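Local coordinates for putative nucleic acid-binding lipoprotein (Klebsiella pneumoniae subsp. pneumoniae MGH 78578, PDB 3F1Z) that is of unknown function but is a putative lipoprotein with an OB-fold and may bind nucleic acid, at residues L88-G93 with A109-Q114. Residues are numbered along the deposited sequence; the frame is centred on the assembly and turned at random.
Sequences LTFNFG and ATIVGQ
Ile111 packs against the rings of Phe90 and Phe92, and these three side chains carry the whole side-chain contact. One interaction is a CH-pi contact. Ile111 CD1 sits over one face of the Phe90 ring, 4.2 Å from its centroid and only 4° off the ring normal. The extended end of Ile111 (chi2 -178°) carries this methyl out to the middle of the ring.

The other contacts are apolar. The branch methyl Ile111 CG2 comes to the Phe90 ring from the same side of its plane as CD1 of Ile111, but off-centre, by the CD2-CE2 bond. Ile111 CG2 is 3.4 Å from Phe90 CE2 and also 3.4 Å from Phe90 CD2. Ile111 CB is 3.6 Å from Phe90 CE2. The isoleucine therefore meets the phenylalanine through both of its branches. With chi1 of -54°, CG1 lies beside the backbone N and CG2 is anti to it, and the two branches reach different parts of the ring. Ile111 CG2 is also 4.1 Å from Phe92 CZ, an oblique approach.

No hydrogen bond joins the two segments. The CA atoms of Phe90 and Gly113 are 7.3 Å apart, and Gly113 puts no side chain between the backbones. Each strand pairs with other neighbours: 88-93 with 71-78 and 125-127, and 108-114 with 51-65 and 129-131. The contact thus crosses the interior of the OB-fold barrel, close to the centre of the chain. Leu126 also packs on Phe90, Val75 on Phe92 and Met77 on Ile111.

All three touching residues are buried, and no polar side-chain group takes part. Across this interface the strands meet through dispersion and, probably, the exclusion of water, while hydrogen bonding to their sheet neighbours holds each strand in place.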
loop_
_atom_site.group_PDB
_atom_site.type_symbol
_atom_site.label_atom_id
_atom_site.label_comp_id
_atom_site.label_asym_id
_atom_site.label_seq_id
_atom_site.Cartn_x
_atom_site.Cartn_y
_atom_site.Cartn_z
ATOM N N LEU A 88 0.911 2.804 6.464
ATOM C CA LEU A 88 0.092 2.266 5.399
ATOM C C LEU A 88 0.595 0.834 5.169
ATOM O O LEU A 88 1.820 0.612 5.168
ATOM C CB LEU A 88 0.283 3.120 4.167
ATOM C CG LEU A 88 -0.417 2.695 2.882
ATOM C CD1 LEU A 88 -1.923 2.735 3.038
ATOM C CD2 LEU A 88 0.075 3.590 1.749
ATOM N N THR A 89 -0.311 -0.125 4.989
ATOM C CA THR A 89 0.100 -1.493 4.740
ATOM C C THR A 89 -0.389 -1.907 3.363
ATOM O O THR A 89 -1.386 -1.373 2.868
ATOM C CB THR A 89 -0.509 -2.475 5.736
ATOM O OG1 THR A 89 -1.954 -2.299 5.689
ATOM C CG2 THR A 89 0.020 -2.238 7.173
ATOM N N PHE A 90 0.331 -2.862 2.776
ATOM C CA PHE A 90 0.046 -3.420 1.495
ATOM C C PHE A 90 0.018 -4.930 1.637
ATOM O O PHE A 90 0.839 -5.507 2.315
ATOM C CB PHE A 90 1.178 -3.101 0.530
ATOM C CG PHE A 90 1.382 -1.649 0.275
ATOM C CD1 PHE A 90 2.039 -0.864 1.185
ATOM C CD2 PHE A 90 1.010 -1.103 -0.929
ATOM C CE1 PHE A 90 2.240 0.452 0.956
ATOM C CE2 PHE A 90 1.227 0.210 -1.176
ATOM C CZ PHE A 90 1.828 0.991 -0.221
ATOM N N ASN A 91 -0.867 -5.584 0.921
ATOM C CA ASN A 91 -1.021 -7.028 1.038
ATOM C C ASN A 91 -0.640 -7.641 -0.284
ATOM O O ASN A 91 -1.372 -7.492 -1.268
ATOM C CB ASN A 91 -2.466 -7.348 1.372
ATOM C CG ASN A 91 -2.713 -8.813 1.590
ATOM O OD1 ASN A 91 -2.080 -9.638 1.004
ATOM N ND2 ASN A 91 -3.650 -9.135 2.469
ATOM N N PHE A 92 0.500 -8.342 -0.288
ATOM C CA PHE A 92 1.015 -8.996 -1.498
ATOM C C PHE A 92 0.741 -10.474 -1.487
ATOM O O PHE A 92 1.180 -11.171 -0.571
ATOM C CB PHE A 92 2.536 -8.854 -1.598
ATOM C CG PHE A 92 3.055 -7.467 -1.979
ATOM C CD1 PHE A 92 3.274 -6.500 -1.021
ATOM C CD2 PHE A 92 3.444 -7.192 -3.263
ATOM C CE1 PHE A 92 3.831 -5.258 -1.351
ATOM C CE2 PHE A 92 4.007 -5.944 -3.596
ATOM C CZ PHE A 92 4.203 -4.993 -2.633
ATOM N N GLY A 93 0.034 -10.963 -2.507
ATOM C CA GLY A 93 -0.222 -12.406 -2.667
ATOM C C GLY A 93 1.084 -13.141 -2.964
ATOM O O GLY A 93 2.117 -12.528 -3.316
ATOM N N ALA A 109 10.521 3.320 -0.791
ATOM C CA ALA A 109 9.983 2.592 -1.940
ATOM C C ALA A 109 8.721 3.291 -2.411
ATOM O O ALA A 109 8.158 4.094 -1.682
ATOM C CB ALA A 109 9.669 1.155 -1.599
ATOM N N THR A 110 8.288 2.944 -3.619
ATOM C CA THR A 110 7.079 3.441 -4.213
ATOM C C THR A 110 6.342 2.231 -4.678
ATOM O O THR A 110 6.880 1.414 -5.424
ATOM C CB THR A 110 7.356 4.352 -5.411
ATOM O OG1 THR A 110 8.219 5.402 -4.990
ATOM C CG2 THR A 110 6.042 4.982 -5.961
ATOM N N ILE A 111 5.087 2.135 -4.257
ATOM C CA ILE A 111 4.247 0.994 -4.548
ATOM C C ILE A 111 2.865 1.443 -5.011
ATOM O O ILE A 111 2.271 2.367 -4.448
ATOM C CB ILE A 111 4.105 0.143 -3.277
ATOM C CG1 ILE A 111 5.498 -0.206 -2.727
ATOM C CG2 ILE A 111 3.261 -1.131 -3.533
ATOM C CD1 ILE A 111 5.510 -1.090 -1.491
ATOM N N VAL A 112 2.385 0.824 -6.082
ATOM C CA VAL A 112 1.053 1.054 -6.609
ATOM C C VAL A 112 0.177 -0.017 -5.991
ATOM O O VAL A 112 0.581 -1.171 -5.933
ATOM C CB VAL A 112 0.991 0.894 -8.113
ATOM C CG1 VAL A 112 -0.506 1.096 -8.646
ATOM C CG2 VAL A 112 1.824 1.891 -8.702
ATOM N N GLY A 113 -1.016 0.349 -5.542
ATOM C CA GLY A 113 -1.915 -0.610 -4.944
ATOM C C GLY A 113 -3.325 -0.164 -5.160
ATOM O O GLY A 113 -3.545 1.018 -5.506
ATOM N N GLN A 114 -4.277 -1.078 -4.915
ATOM C CA GLN A 114 -5.699 -0.822 -5.139
ATOM C C GLN A 114 -6.480 -0.739 -3.851
ATOM O O GLN A 114 -6.270 -1.536 -2.942
ATOM C CB GLN A 114 -6.286 -1.902 -6.016
ATOM C CG GLN A 114 -7.690 -1.583 -6.490
ATOM C CD GLN A 114 -8.260 -2.631 -7.428
ATOM O OE1 GLN A 114 -7.996 -3.829 -7.269
ATOM N NE2 GLN A 114 -9.058 -2.194 -8.388
#